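Protein RIF2 (Saccharomyces cerevisiae, PDB 4BJ1) takes part in transcriptional silencing and in the regulation of telomere length, interacting with RIF1 and with the C-terminus of RAP1. Local coordinates at residues Q19-N24 with K232-T237; V80-N85 with M134-N139; A264-F269 with T278-A283. One frame throughout, in Å; residues are numbered along the deposited sequence.

Contact 1 (Q19-N24 with K232-T237); sequences QELGTN and KMIKFT
The ring of Phe236 has Asn24 ND2 at its edge, near the ring plane, and the carbonyl O of Ile234 over the centre of one face, 4.2 Å above it; Glu20 CB and Leu21 N approach obliquely. The side chain of Glu20 runs past that of Phe236 in the opposite direction, its carboxylate turned 35° from the ring plane, to reach the next residue. There it grips Thr237 twice: OE1 takes the backbone N at 2.7 Å, and OE2 takes OG1 at 2.8 Å, both on syn sides of the carboxylate. CG of Glu20 is anti to the backbone N (chi1 -156°), and the chain stays extended beyond it. One turn on, Asn24 ND2 serves two carbonyls. It gives a straight bond of 2.7 Å to Met233 O, in its own amide plane but from above the carbonyl plane, and a longer, more bent one of 3.3 Å to Lys235 O. Leu21 CD1 lies 3.9 Å from Met233 CE. The contact thus joins the early helix 10-26 to the AAA+ lid region, at helix 223-233 and the chain that follows; Tyr248 of helix 243-257 stacks on Phe236, and Tyr284 of helix 276-290 touches Leu21 and Ile234.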
ATOM      1  N   GLN A  19       0.250   5.560  -0.841  1.00 57.03           N
ATOM      2  CA  GLN A  19       0.259   4.138  -0.493  1.00 53.91           C
ATOM      3  C   GLN A  19       0.497   3.921   1.006  1.00 57.68           C
ATOM      4  O   GLN A  19      -0.237   3.134   1.596  1.00 57.73           O
ATOM      5  CB  GLN A  19       1.310   3.407  -1.290  1.00 54.81           C
ATOM      6  CG  GLN A  19       1.200   1.904  -1.202  1.00 50.82           C
ATOM      7  CD  GLN A  19       2.563   1.309  -1.309  1.00 69.98           C
ATOM      8  OE1 GLN A  19       3.542   1.860  -0.808  1.00 62.98           O
ATOM      9  NE2 GLN A  19       2.673   0.190  -1.989  1.00 66.14           N
ATOM     10  N   GLU A  20       1.455   4.656   1.639  1.00 53.54           N
ATOM     11  CA  GLU A  20       1.698   4.459   3.064  1.00 52.87           C
ATOM     12  C   GLU A  20       0.555   4.911   3.921  1.00 62.18           C
ATOM     13  O   GLU A  20       0.236   4.217   4.876  1.00 63.16           O
ATOM     14  CB  GLU A  20       3.013   5.050   3.566  1.00 54.43           C
ATOM     15  CG  GLU A  20       3.437   4.308   4.829  1.00 60.59           C
ATOM     16  CD  GLU A  20       4.798   4.530   5.454  1.00 75.69           C
ATOM     17  OE1 GLU A  20       5.598   5.296   4.878  1.00 67.69           O
ATOM     18  OE2 GLU A  20       5.056   3.953   6.537  1.00 74.68           O
ATOM     19  N   LEU A  21      -0.083   6.053   3.588  1.00 61.09           N
ATOM     20  CA  LEU A  21      -1.231   6.563   4.339  1.00 60.85           C
ATOM     21  C   LEU A  21      -2.350   5.500   4.254  1.00 63.42           C
ATOM     22  O   LEU A  21      -2.899   5.122   5.291  1.00 62.15           O
ATOM     23  CB  LEU A  21      -1.641   7.953   3.799  1.00 61.44           C
ATOM     24  CG  LEU A  21      -2.685   8.779   4.578  1.00 66.33           C
ATOM     25  CD1 LEU A  21      -2.198   9.174   5.989  1.00 65.96           C
ATOM     26  CD2 LEU A  21      -3.022  10.032   3.808  1.00 70.53           C
ATOM     27  N   GLY A  22      -2.531   4.915   3.058  1.00 59.57           N
ATOM     28  CA  GLY A  22      -3.458   3.812   2.837  1.00 58.76           C
ATOM     29  C   GLY A  22      -3.171   2.647   3.764  1.00 63.26           C
ATOM     30  O   GLY A  22      -4.027   2.239   4.549  1.00 64.44           O
ATOM     31  N   THR A  23      -1.934   2.166   3.739  1.00 59.55           N
ATOM     32  CA  THR A  23      -1.405   1.095   4.593  1.00 59.05           C
ATOM     33  C   THR A  23      -1.548   1.395   6.088  1.00 66.19           C
ATOM     34  O   THR A  23      -2.007   0.528   6.835  1.00 68.98           O
ATOM     35  CB  THR A  23       0.041   0.825   4.182  1.00 52.30           C
ATOM     36  OG1 THR A  23       0.007   0.343   2.847  1.00 60.85           O
ATOM     37  CG2 THR A  23       0.727  -0.182   5.055  1.00 33.98           C
ATOM     38  N   ASN A  24      -1.154   2.604   6.512  1.00 62.30           N
ATOM     39  CA  ASN A  24      -1.233   3.077   7.891  1.00 63.47           C
ATOM     40  C   ASN A  24      -2.643   3.001   8.419  1.00 67.15           C
ATOM     41  O   ASN A  24      -2.822   2.444   9.486  1.00 68.15           O
ATOM     42  CB  ASN A  24      -0.672   4.496   8.039  1.00 65.73           C
ATOM     43  CG  ASN A  24       0.826   4.576   7.946  1.00 82.30           C
ATOM     44  OD1 ASN A  24       1.534   3.575   7.880  1.00 75.10           O
ATOM     45  ND2 ASN A  24       1.348   5.773   7.929  1.00 79.18           N
ATOM     46  N   LYS A 232       0.859   8.568  14.283  1.00 68.33           N
ATOM     47  CA  LYS A 232       1.580   7.492  13.582  1.00 66.06           C
ATOM     48  C   LYS A 232       1.112   7.359  12.142  1.00 68.99           C
ATOM     49  O   LYS A 232       1.937   7.163  11.238  1.00 68.81           O
ATOM     50  CB  LYS A 232       1.464   6.147  14.316  1.00 66.89           C
ATOM     51  CG  LYS A 232       2.340   6.080  15.548  1.00 81.59           C
ATOM     52  CD  LYS A 232       2.391   4.705  16.172  1.00 96.87           C
ATOM     53  CE  LYS A 232       3.090   4.762  17.511  1.00116.41           C
ATOM     54  NZ  LYS A 232       2.982   3.480  18.256  1.00128.09           N
ATOM     55  N   MET A 233      -0.212   7.524  11.935  1.00 64.95           N
ATOM     56  CA  MET A 233      -0.875   7.424  10.642  1.00 63.35           C
ATOM     57  C   MET A 233      -0.285   8.376   9.598  1.00 69.77           C
ATOM     58  O   MET A 233      -0.190   7.993   8.432  1.00 69.83           O
ATOM     59  CB  MET A 233      -2.395   7.629  10.794  1.00 65.07           C
ATOM     60  CG  MET A 233      -3.198   7.088   9.629  1.00 67.43           C
ATOM     61  SD  MET A 233      -4.964   7.473   9.765  1.00 72.99           S
ATOM     62  CE  MET A 233      -5.129   8.448   8.412  1.00 69.67           C
ATOM     63  N   ILE A 234       0.106   9.603  10.006  1.00 66.58           N
ATOM     64  CA  ILE A 234       0.628  10.591   9.066  1.00 65.59           C
ATOM     65  C   ILE A 234       2.182  10.686   9.113  1.00 73.76           C
ATOM     66  O   ILE A 234       2.772  11.589   8.519  1.00 73.57           O
ATOM     67  CB  ILE A 234      -0.094  11.939   9.232  1.00 68.21           C
ATOM     68  CG1 ILE A 234       0.157  12.551  10.635  1.00 70.80           C
ATOM     69  CG2 ILE A 234      -1.587  11.757   8.917  1.00 66.00           C
ATOM     70  CD1 ILE A 234      -0.367  13.993  10.852  1.00 78.29           C
ATOM     71  N   LYS A 235       2.841   9.716   9.774  1.00 72.27           N
ATOM     72  CA  LYS A 235       4.301   9.630   9.793  1.00 73.11           C
ATOM     73  C   LYS A 235       4.638   8.557   8.772  1.00 75.28           C
ATOM     74  O   LYS A 235       4.029   7.468   8.785  1.00 74.38           O
ATOM     75  CB  LYS A 235       4.865   9.249  11.180  1.00 77.69           C
ATOM     76  CG  LYS A 235       4.573  10.236  12.318  1.00 97.32           C
ATOM     77  CD  LYS A 235       5.195  11.628  12.157  1.00109.90           C
ATOM     78  CE  LYS A 235       5.045  12.424  13.431  1.00128.68           C
ATOM     79  NZ  LYS A 235       6.012  11.991  14.487  1.00139.60           N
ATOM     80  N   PHE A 236       5.572   8.879   7.863  1.00 69.59           N
ATOM     81  CA  PHE A 236       5.963   7.952   6.816  1.00 67.38           C
ATOM     82  C   PHE A 236       7.346   7.368   7.043  1.00 72.51           C
ATOM     83  O   PHE A 236       8.221   8.018   7.632  1.00 74.24           O
ATOM     84  CB  PHE A 236       5.830   8.590   5.434  1.00 67.34           C
ATOM     85  CG  PHE A 236       4.463   9.156   5.115  1.00 66.25           C
ATOM     86  CD1 PHE A 236       3.305   8.440   5.417  1.00 67.49           C
ATOM     87  CD2 PHE A 236       4.333  10.387   4.478  1.00 66.59           C
ATOM     88  CE1 PHE A 236       2.041   8.969   5.126  1.00 66.66           C
ATOM     89  CE2 PHE A 236       3.075  10.909   4.179  1.00 67.63           C
ATOM     90  CZ  PHE A 236       1.938  10.197   4.507  1.00 65.26           C
ATOM     91  N   THR A 237       7.533   6.129   6.567  1.00 66.84           N
ATOM     92  CA  THR A 237       8.754   5.354   6.739  1.00 67.85           C
ATOM     93  C   THR A 237       9.479   4.955   5.452  1.00 70.91           C
ATOM     94  O   THR A 237      10.558   4.341   5.543  1.00 74.38           O
ATOM     95  CB  THR A 237       8.479   4.110   7.586  1.00 68.57           C
ATOM     96  OG1 THR A 237       7.723   3.171   6.821  1.00 64.03           O
ATOM     97  CG2 THR A 237       7.839   4.429   8.930  1.00 63.50           C
TER

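Contact 2 (V80-N85 with M134-N139); sequences VIIEMN and MRKINN
Val80 and Lys136 bring strand 80-83 and the last turn of helix 134-137 closest together, with their CA atoms 6.8 Å apart. Val80 and Ile82 both point toward the helix, and the aliphatic part of Lys136 lies over them. Its CB sits 3.7 Å from Val80 CG1, and further along, its CD lies 3.9 Å from Ile82 CG1. Lys136 CG is anti to the carbonyl carbon (chi1 -74°); the chain beyond CG is extended and crosses Val80 and Ile82 obliquely, bringing NZ to the carbonyl O of Ile81. That bond is 2.8 Å long and nearly collinear with the carbonyl, the C=O...N angle being 168°. Glu83 OE1 is 6.5 Å from the same NZ, too far for a salt bridge; it bonds instead to Lys243 N of the second subunit, and Ile81 packs on Ser240 of that subunit. Where the chain leaves the helix, Asn139 folds back so that its ND2 donates to Lys136 O at 2.7 Å. The same nitrogen lies 3.5 Å from Val80 CG2, and it has a weak second bond to Asn78 OD1. Val80 and Ile82 pair through their backbones with strand 145-153; the Ile81 carbonyl, on the same outermost strand, is taken by the lysine. Strand 78-83, helix 128-137 and strand 145-153 therefore form a beta-alpha-beta crossover at the sheet edge, part of a parallel sheet whose strand order, 51432, is that of the AAA+ and other ASCE P-loop folds.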
ATOM      1  N   VAL A  80     -13.162 -19.824  -1.049  1.00 75.24           N
ATOM      2  CA  VAL A  80     -14.392 -19.321  -1.678  1.00 75.24           C
ATOM      3  C   VAL A  80     -14.988 -18.304  -0.702  1.00 81.27           C
ATOM      4  O   VAL A  80     -14.822 -18.453   0.512  1.00 80.68           O
ATOM      5  CB  VAL A  80     -15.372 -20.483  -2.023  1.00 78.13           C
ATOM      6  CG1 VAL A  80     -16.836 -20.050  -2.022  1.00 77.30           C
ATOM      7  CG2 VAL A  80     -15.010 -21.120  -3.355  1.00 80.65           C
ATOM      8  N   ILE A  81     -15.622 -17.248  -1.234  1.00 79.76           N
ATOM      9  CA  ILE A  81     -16.222 -16.203  -0.425  1.00 79.19           C
ATOM     10  C   ILE A  81     -17.706 -16.139  -0.691  1.00 83.67           C
ATOM     11  O   ILE A  81     -18.128 -16.085  -1.852  1.00 85.72           O
ATOM     12  CB  ILE A  81     -15.569 -14.819  -0.695  1.00 84.34           C
ATOM     13  CG1 ILE A  81     -13.989 -14.901  -0.857  1.00 86.66           C
ATOM     14  CG2 ILE A  81     -16.010 -13.773   0.351  1.00 83.01           C
ATOM     15  CD1 ILE A  81     -13.072 -15.434   0.337  1.00 93.29           C
ATOM     16  N   ILE A  82     -18.496 -16.117   0.392  1.00 78.15           N
ATOM     17  CA  ILE A  82     -19.939 -15.958   0.324  1.00 78.88           C
ATOM     18  C   ILE A  82     -20.320 -14.838   1.271  1.00 84.30           C
ATOM     19  O   ILE A  82     -19.954 -14.870   2.444  1.00 81.09           O
ATOM     20  CB  ILE A  82     -20.730 -17.280   0.495  1.00 82.12           C
ATOM     21  CG1 ILE A  82     -20.661 -18.109  -0.808  1.00 84.12           C
ATOM     22  CG2 ILE A  82     -22.193 -17.006   0.839  1.00 84.29           C
ATOM     23  CD1 ILE A  82     -20.407 -19.512  -0.645  1.00 87.05           C
ATOM     24  N   GLU A  83     -20.963 -13.791   0.723  1.00 85.53           N
ATOM     25  CA  GLU A  83     -21.403 -12.636   1.489  1.00 86.11           C
ATOM     26  C   GLU A  83     -22.859 -12.882   1.867  1.00 95.85           C
ATOM     27  O   GLU A  83     -23.743 -12.919   1.000  1.00100.03           O
ATOM     28  CB  GLU A  83     -21.221 -11.367   0.671  1.00 89.17           C
ATOM     29  CG  GLU A  83     -19.769 -11.060   0.356  1.00 96.45           C
ATOM     30  CD  GLU A  83     -19.624  -9.949  -0.663  1.00115.09           C
ATOM     31  OE1 GLU A  83     -19.786 -10.227  -1.874  1.00101.03           O
ATOM     32  OE2 GLU A  83     -19.402  -8.789  -0.244  1.00112.81           O
ATOM     33  N   MET A  84     -23.094 -13.130   3.160  1.00 92.22           N
ATOM     34  CA  MET A  84     -24.398 -13.509   3.708  1.00 94.41           C
ATOM     35  C   MET A  84     -25.353 -12.348   4.003  1.00103.63           C
ATOM     36  O   MET A  84     -26.524 -12.587   4.322  1.00105.70           O
ATOM     37  CB  MET A  84     -24.196 -14.378   4.963  1.00 94.74           C
ATOM     38  CG  MET A  84     -23.638 -15.754   4.654  1.00 96.26           C
ATOM     39  SD  MET A  84     -24.565 -16.599   3.359  1.00102.04           S
ATOM     40  CE  MET A  84     -26.108 -16.880   4.211  1.00102.60           C
ATOM     41  N   ASN A  85     -24.854 -11.105   3.892  1.00102.41           N
ATOM     42  CA  ASN A  85     -25.605  -9.874   4.151  1.00105.35           C
ATOM     43  C   ASN A  85     -26.865  -9.754   3.331  1.00119.02           C
ATOM     44  O   ASN A  85     -27.954  -9.613   3.900  1.00121.39           O
ATOM     45  CB  ASN A  85     -24.721  -8.675   3.952  1.00 98.74           C
ATOM     46  CG  ASN A  85     -23.785  -8.536   5.094  1.00111.92           C
ATOM     47  OD1 ASN A  85     -24.186  -8.077   6.163  1.00 96.89           O
ATOM     48  ND2 ASN A  85     -22.552  -9.026   4.919  1.00104.84           N
ATOM     49  N   MET A 134     -22.450 -24.829  -3.096  1.00 88.58           N
ATOM     50  CA  MET A 134     -21.911 -25.996  -3.796  1.00 88.90           C
ATOM     51  C   MET A 134     -21.391 -25.671  -5.177  1.00 96.39           C
ATOM     52  O   MET A 134     -20.360 -26.211  -5.563  1.00 95.90           O
ATOM     53  CB  MET A 134     -22.920 -27.164  -3.844  1.00 93.38           C
ATOM     54  CG  MET A 134     -23.287 -27.725  -2.472  1.00 95.49           C
ATOM     55  SD  MET A 134     -21.884 -28.395  -1.541  1.00 95.85           S
ATOM     56  CE  MET A 134     -22.436 -28.126   0.043  1.00 92.18           C
ATOM     57  N   ARG A 135     -22.083 -24.787  -5.915  1.00 97.30           N
ATOM     58  CA  ARG A 135     -21.674 -24.374  -7.262  1.00100.62           C
ATOM     59  C   ARG A 135     -20.275 -23.761  -7.220  1.00101.62           C
ATOM     60  O   ARG A 135     -19.423 -24.105  -8.051  1.00103.28           O
ATOM     61  CB  ARG A 135     -22.677 -23.366  -7.849  1.00106.42           C
ATOM     62  N   LYS A 136     -20.041 -22.888  -6.205  1.00 92.94           N
ATOM     63  CA  LYS A 136     -18.783 -22.197  -5.952  1.00 89.49           C
ATOM     64  C   LYS A 136     -17.716 -23.208  -5.586  1.00 91.73           C
ATOM     65  O   LYS A 136     -16.698 -23.262  -6.269  1.00 92.46           O
ATOM     66  CB  LYS A 136     -18.958 -21.148  -4.846  1.00 88.28           C
ATOM     67  CG  LYS A 136     -19.709 -19.904  -5.305  1.00 91.84           C
ATOM     68  CD  LYS A 136     -19.416 -18.720  -4.425  1.00 89.99           C
ATOM     69  CE  LYS A 136     -19.699 -17.434  -5.143  1.00 98.79           C
ATOM     70  NZ  LYS A 136     -19.520 -16.262  -4.245  1.00110.90           N
ATOM     71  N   ILE A 137     -18.001 -24.071  -4.573  1.00 86.24           N
ATOM     72  CA  ILE A 137     -17.136 -25.139  -4.055  1.00 84.38           C
ATOM     73  C   ILE A 137     -16.802 -26.178  -5.108  1.00 90.99           C
ATOM     74  O   ILE A 137     -15.778 -26.833  -4.983  1.00 90.32           O
ATOM     75  CB  ILE A 137     -17.755 -25.780  -2.783  1.00 86.08           C
ATOM     76  CG1 ILE A 137     -17.563 -24.908  -1.542  1.00 84.25           C
ATOM     77  CG2 ILE A 137     -17.253 -27.187  -2.514  1.00 87.28           C
ATOM     78  CD1 ILE A 137     -18.329 -25.494  -0.322  1.00 90.76           C
ATOM     79  N   ASN A 138     -17.616 -26.318  -6.155  1.00 92.57           N
ATOM     80  CA  ASN A 138     -17.331 -27.314  -7.187  1.00 96.68           C
ATOM     81  C   ASN A 138     -16.155 -26.961  -8.124  1.00104.61           C
ATOM     82  O   ASN A 138     -15.954 -27.644  -9.130  1.00107.03           O
ATOM     83  CB  ASN A 138     -18.573 -27.666  -7.986  1.00103.53           C
ATOM     84  CG  ASN A 138     -18.746 -29.156  -8.067  1.00129.50           C
ATOM     85  OD1 ASN A 138     -19.371 -29.768  -7.200  1.00125.14           O
ATOM     86  ND2 ASN A 138     -18.122 -29.779  -9.059  1.00123.56           N
ATOM     87  N   ASN A 139     -15.352 -25.942  -7.773  1.00102.67           N
ATOM     88  CA  ASN A 139     -14.163 -25.560  -8.540  1.00105.93           C
ATOM     89  C   ASN A 139     -13.158 -26.725  -8.461  1.00113.16           C
ATOM     90  O   ASN A 139     -12.745 -27.107  -7.365  1.00110.89           O
ATOM     91  CB  ASN A 139     -13.565 -24.252  -8.012  1.00102.65           C
ATOM     92  CG  ASN A 139     -13.232 -24.250  -6.531  1.00126.47           C
ATOM     93  OD1 ASN A 139     -12.244 -24.840  -6.093  1.00126.53           O
ATOM     94  ND2 ASN A 139     -14.039 -23.583  -5.716  1.00111.84           N
TER

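Contact 3 (A264-F269 with T278-A283); sequences AIFFEF and TYLFNA
Tyr279 and Ala283 meet Phe266 from a helix whose backbone bonds here include Asn282 N to Thr278 O at 2.8 Å; no hydrogen bond crosses to helix 264-269, and the contact is apolar. Tyr279 CG is anti to its backbone N (chi1 -162°), and the ring lies among the phenylalanines. Phe269 meets it edge-to-face, the planes 61° apart and the centroids separated by 5.2 Å, with Phe269 CE2 over the centre of one tyrosine face. Phe266 comes instead to the tyrosine's edge, its CZ 3.5 Å from Tyr279 CE1. The axes of segments 264-269 and 278-283 approach to 11.3 Å and run roughly antiparallel, at 144°, forming a helical hairpin within the AAA+ lid region, with this aromatic cluster lying between them. Phe273, from the connection, also meets the rings of both Tyr279 and Phe269. Beside the cluster, Leu280 CD1 touches two rings, obliquely, 3.9 Å from Phe267 CE1 and as near to Phe266 CE1, while its CD2 reaches Phe267 CZ. Ala283, one turn beyond Tyr279, sets CB 3.8 Å from Phe266 CZ. Leu230 of helix 223-233 packs on both Phe267 and Leu280, and Ile307 touches Phe266 and Phe269.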
ATOM      1  N   ALA A 264      -1.901  20.929  15.121  1.00 82.70           N
ATOM      2  CA  ALA A 264      -2.200  20.690  16.542  1.00 84.53           C
ATOM      3  C   ALA A 264      -3.666  20.966  16.867  1.00 91.25           C
ATOM      4  O   ALA A 264      -4.307  20.150  17.537  1.00 91.89           O
ATOM      5  CB  ALA A 264      -1.302  21.524  17.423  1.00 88.06           C
ATOM      6  N   ILE A 265      -4.200  22.102  16.365  1.00 88.60           N
ATOM      7  CA  ILE A 265      -5.596  22.531  16.539  1.00 89.04           C
ATOM      8  C   ILE A 265      -6.523  21.507  15.863  1.00 90.08           C
ATOM      9  O   ILE A 265      -7.564  21.159  16.424  1.00 91.01           O
ATOM     10  CB  ILE A 265      -5.773  23.979  15.976  1.00 92.54           C
ATOM     11  CG1 ILE A 265      -5.224  25.028  16.955  1.00 95.19           C
ATOM     12  CG2 ILE A 265      -7.212  24.291  15.576  1.00 93.81           C
ATOM     13  CD1 ILE A 265      -4.779  26.263  16.307  1.00 95.17           C
ATOM     14  N   PHE A 266      -6.119  21.006  14.674  1.00 82.86           N
ATOM     15  CA  PHE A 266      -6.881  20.019  13.922  1.00 79.80           C
ATOM     16  C   PHE A 266      -7.019  18.770  14.762  1.00 82.72           C
ATOM     17  O   PHE A 266      -8.122  18.243  14.879  1.00 82.19           O
ATOM     18  CB  PHE A 266      -6.207  19.708  12.572  1.00 78.69           C
ATOM     19  CG  PHE A 266      -7.050  18.865  11.639  1.00 78.43           C
ATOM     20  CD1 PHE A 266      -6.979  17.475  11.672  1.00 78.68           C
ATOM     21  CD2 PHE A 266      -7.899  19.464  10.711  1.00 81.10           C
ATOM     22  CE1 PHE A 266      -7.778  16.698  10.834  1.00 77.97           C
ATOM     23  CE2 PHE A 266      -8.679  18.683   9.847  1.00 82.07           C
ATOM     24  CZ  PHE A 266      -8.611  17.305   9.916  1.00 77.92           C
ATOM     25  N   PHE A 267      -5.910  18.332  15.391  1.00 79.29           N
ATOM     26  CA  PHE A 267      -5.862  17.141  16.233  1.00 78.96           C
ATOM     27  C   PHE A 267      -6.708  17.279  17.493  1.00 86.91           C
ATOM     28  O   PHE A 267      -7.294  16.283  17.924  1.00 87.66           O
ATOM     29  CB  PHE A 267      -4.408  16.745  16.540  1.00 80.58           C
ATOM     30  CG  PHE A 267      -3.827  15.745  15.558  1.00 79.14           C
ATOM     31  CD1 PHE A 267      -3.630  16.084  14.221  1.00 79.77           C
ATOM     32  CD2 PHE A 267      -3.498  14.455  15.968  1.00 79.90           C
ATOM     33  CE1 PHE A 267      -3.138  15.147  13.312  1.00 77.53           C
ATOM     34  CE2 PHE A 267      -2.996  13.526  15.062  1.00 79.23           C
ATOM     35  CZ  PHE A 267      -2.819  13.879  13.741  1.00 75.69           C
ATOM     36  N   GLU A 268      -6.821  18.510  18.060  1.00 85.49           N
ATOM     37  CA  GLU A 268      -7.656  18.756  19.236  1.00 88.75           C
ATOM     38  C   GLU A 268      -9.105  18.433  18.879  1.00 94.23           C
ATOM     39  O   GLU A 268      -9.785  17.791  19.675  1.00 97.60           O
ATOM     40  CB  GLU A 268      -7.511  20.191  19.775  1.00 93.31           C
ATOM     41  N   PHE A 269      -9.551  18.792  17.656  1.00 87.50           N
ATOM     42  CA  PHE A 269     -10.897  18.465  17.181  1.00 86.63           C
ATOM     43  C   PHE A 269     -11.076  16.944  17.074  1.00 87.04           C
ATOM     44  O   PHE A 269     -12.132  16.443  17.444  1.00 87.84           O
ATOM     45  CB  PHE A 269     -11.197  19.156  15.834  1.00 87.56           C
ATOM     46  CG  PHE A 269     -12.438  18.678  15.100  1.00 88.94           C
ATOM     47  CD1 PHE A 269     -13.704  19.126  15.469  1.00 95.15           C
ATOM     48  CD2 PHE A 269     -12.338  17.776  14.044  1.00 87.48           C
ATOM     49  CE1 PHE A 269     -14.847  18.686  14.792  1.00 95.37           C
ATOM     50  CE2 PHE A 269     -13.479  17.354  13.358  1.00 89.99           C
ATOM     51  CZ  PHE A 269     -14.724  17.809  13.742  1.00 91.02           C
ATOM     52  N   THR A 278     -10.843   8.292   9.908  1.00 66.54           N
ATOM     53  CA  THR A 278     -11.491   8.562   8.633  1.00 65.47           C
ATOM     54  C   THR A 278     -11.452  10.055   8.329  1.00 69.40           C
ATOM     55  O   THR A 278     -11.065  10.411   7.217  1.00 68.26           O
ATOM     56  CB  THR A 278     -12.903   7.996   8.673  1.00 73.65           C
ATOM     57  OG1 THR A 278     -12.820   6.584   8.877  1.00 71.31           O
ATOM     58  CG2 THR A 278     -13.680   8.304   7.420  1.00 71.82           C
ATOM     59  N   TYR A 279     -11.812  10.931   9.312  1.00 67.16           N
ATOM     60  CA  TYR A 279     -11.763  12.387   9.125  1.00 67.50           C
ATOM     61  C   TYR A 279     -10.314  12.808   8.779  1.00 70.51           C
ATOM     62  O   TYR A 279     -10.113  13.524   7.797  1.00 71.11           O
ATOM     63  CB  TYR A 279     -12.354  13.155  10.333  1.00 71.16           C
ATOM     64  CG  TYR A 279     -12.714  14.597  10.025  1.00 74.49           C
ATOM     65  CD1 TYR A 279     -11.748  15.594  10.047  1.00 77.85           C
ATOM     66  CD2 TYR A 279     -14.022  14.966   9.727  1.00 76.42           C
ATOM     67  CE1 TYR A 279     -12.055  16.914   9.708  1.00 81.70           C
ATOM     68  CE2 TYR A 279     -14.355  16.296   9.436  1.00 78.93           C
ATOM     69  CZ  TYR A 279     -13.360  17.268   9.416  1.00 87.12           C
ATOM     70  OH  TYR A 279     -13.602  18.580   9.067  1.00 85.94           O
ATOM     71  N   LEU A 280      -9.308  12.273   9.498  1.00 65.12           N
ATOM     72  CA  LEU A 280      -7.900  12.570   9.218  1.00 64.10           C
ATOM     73  C   LEU A 280      -7.427  12.008   7.860  1.00 69.09           C
ATOM     74  O   LEU A 280      -6.736  12.707   7.105  1.00 69.82           O
ATOM     75  CB  LEU A 280      -6.998  12.082  10.361  1.00 64.08           C
ATOM     76  CG  LEU A 280      -5.508  12.321  10.209  1.00 67.07           C
ATOM     77  CD1 LEU A 280      -5.177  13.798  10.244  1.00 67.22           C
ATOM     78  CD2 LEU A 280      -4.742  11.543  11.233  1.00 70.16           C
ATOM     79  N   PHE A 281      -7.801  10.755   7.558  1.00 63.47           N
ATOM     80  CA  PHE A 281      -7.464  10.095   6.305  1.00 60.18           C
ATOM     81  C   PHE A 281      -8.031  10.895   5.131  1.00 64.14           C
ATOM     82  O   PHE A 281      -7.288  11.225   4.211  1.00 64.66           O
ATOM     83  CB  PHE A 281      -7.990   8.648   6.313  1.00 60.38           C
ATOM     84  CG  PHE A 281      -7.637   7.850   5.089  1.00 59.86           C
ATOM     85  CD1 PHE A 281      -6.365   7.297   4.941  1.00 60.96           C
ATOM     86  CD2 PHE A 281      -8.563   7.675   4.060  1.00 60.17           C
ATOM     87  CE1 PHE A 281      -6.033   6.581   3.791  1.00 59.63           C
ATOM     88  CE2 PHE A 281      -8.226   6.957   2.908  1.00 60.32           C
ATOM     89  CZ  PHE A 281      -6.973   6.413   2.787  1.00 57.37           C
ATOM     90  N   ASN A 282      -9.305  11.272   5.188  1.00 60.15           N
ATOM     91  CA  ASN A 282      -9.880  12.011   4.076  1.00 60.89           C
ATOM     92  C   ASN A 282      -9.211  13.377   3.871  1.00 68.26           C
ATOM     93  O   ASN A 282      -8.830  13.728   2.738  1.00 66.94           O
ATOM     94  CB  ASN A 282     -11.394  12.109   4.203  1.00 55.81           C
ATOM     95  CG  ASN A 282     -12.103  10.770   4.149  1.00 75.18           C
ATOM     96  OD1 ASN A 282     -11.626   9.798   3.557  1.00 68.88           O
ATOM     97  ND2 ASN A 282     -13.269  10.680   4.772  1.00 72.80           N
ATOM     98  N   ALA A 283      -9.017  14.114   4.981  1.00 66.95           N
ATOM     99  CA  ALA A 283      -8.402  15.437   4.963  1.00 67.56           C
ATOM    100  C   ALA A 283      -6.982  15.345   4.406  1.00 70.86           C
ATOM    101  O   ALA A 283      -6.619  16.119   3.516  1.00 71.38           O
ATOM    102  CB  ALA A 283      -8.393  16.029   6.367  1.00 69.68           C
TER

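In the fold
Contacts 1 and 3 lie together in the helical part of the chain, centres 14 Å apart, and they touch: Met233 CE is 3.6 Å from Phe281 CA, and Ile234 CD1 packs on Phe267 CZ. Contact 1 thus brings the early helix 10-26 onto the lid helices, and contact 3 joins two of those helices to each other. Contact 2 belongs to the sheet, across the chain's centre, with its centre 34 Å from contact 1 and 40 Å from contact 3. In sequence it is nested between the two segments of contact 1. All three reach the second subunit: Gln19 bonds to its Thr23 and Thr23 to its Gln19, Glu83 of contact 2 to its Lys243, and Asn282 to its Gln11.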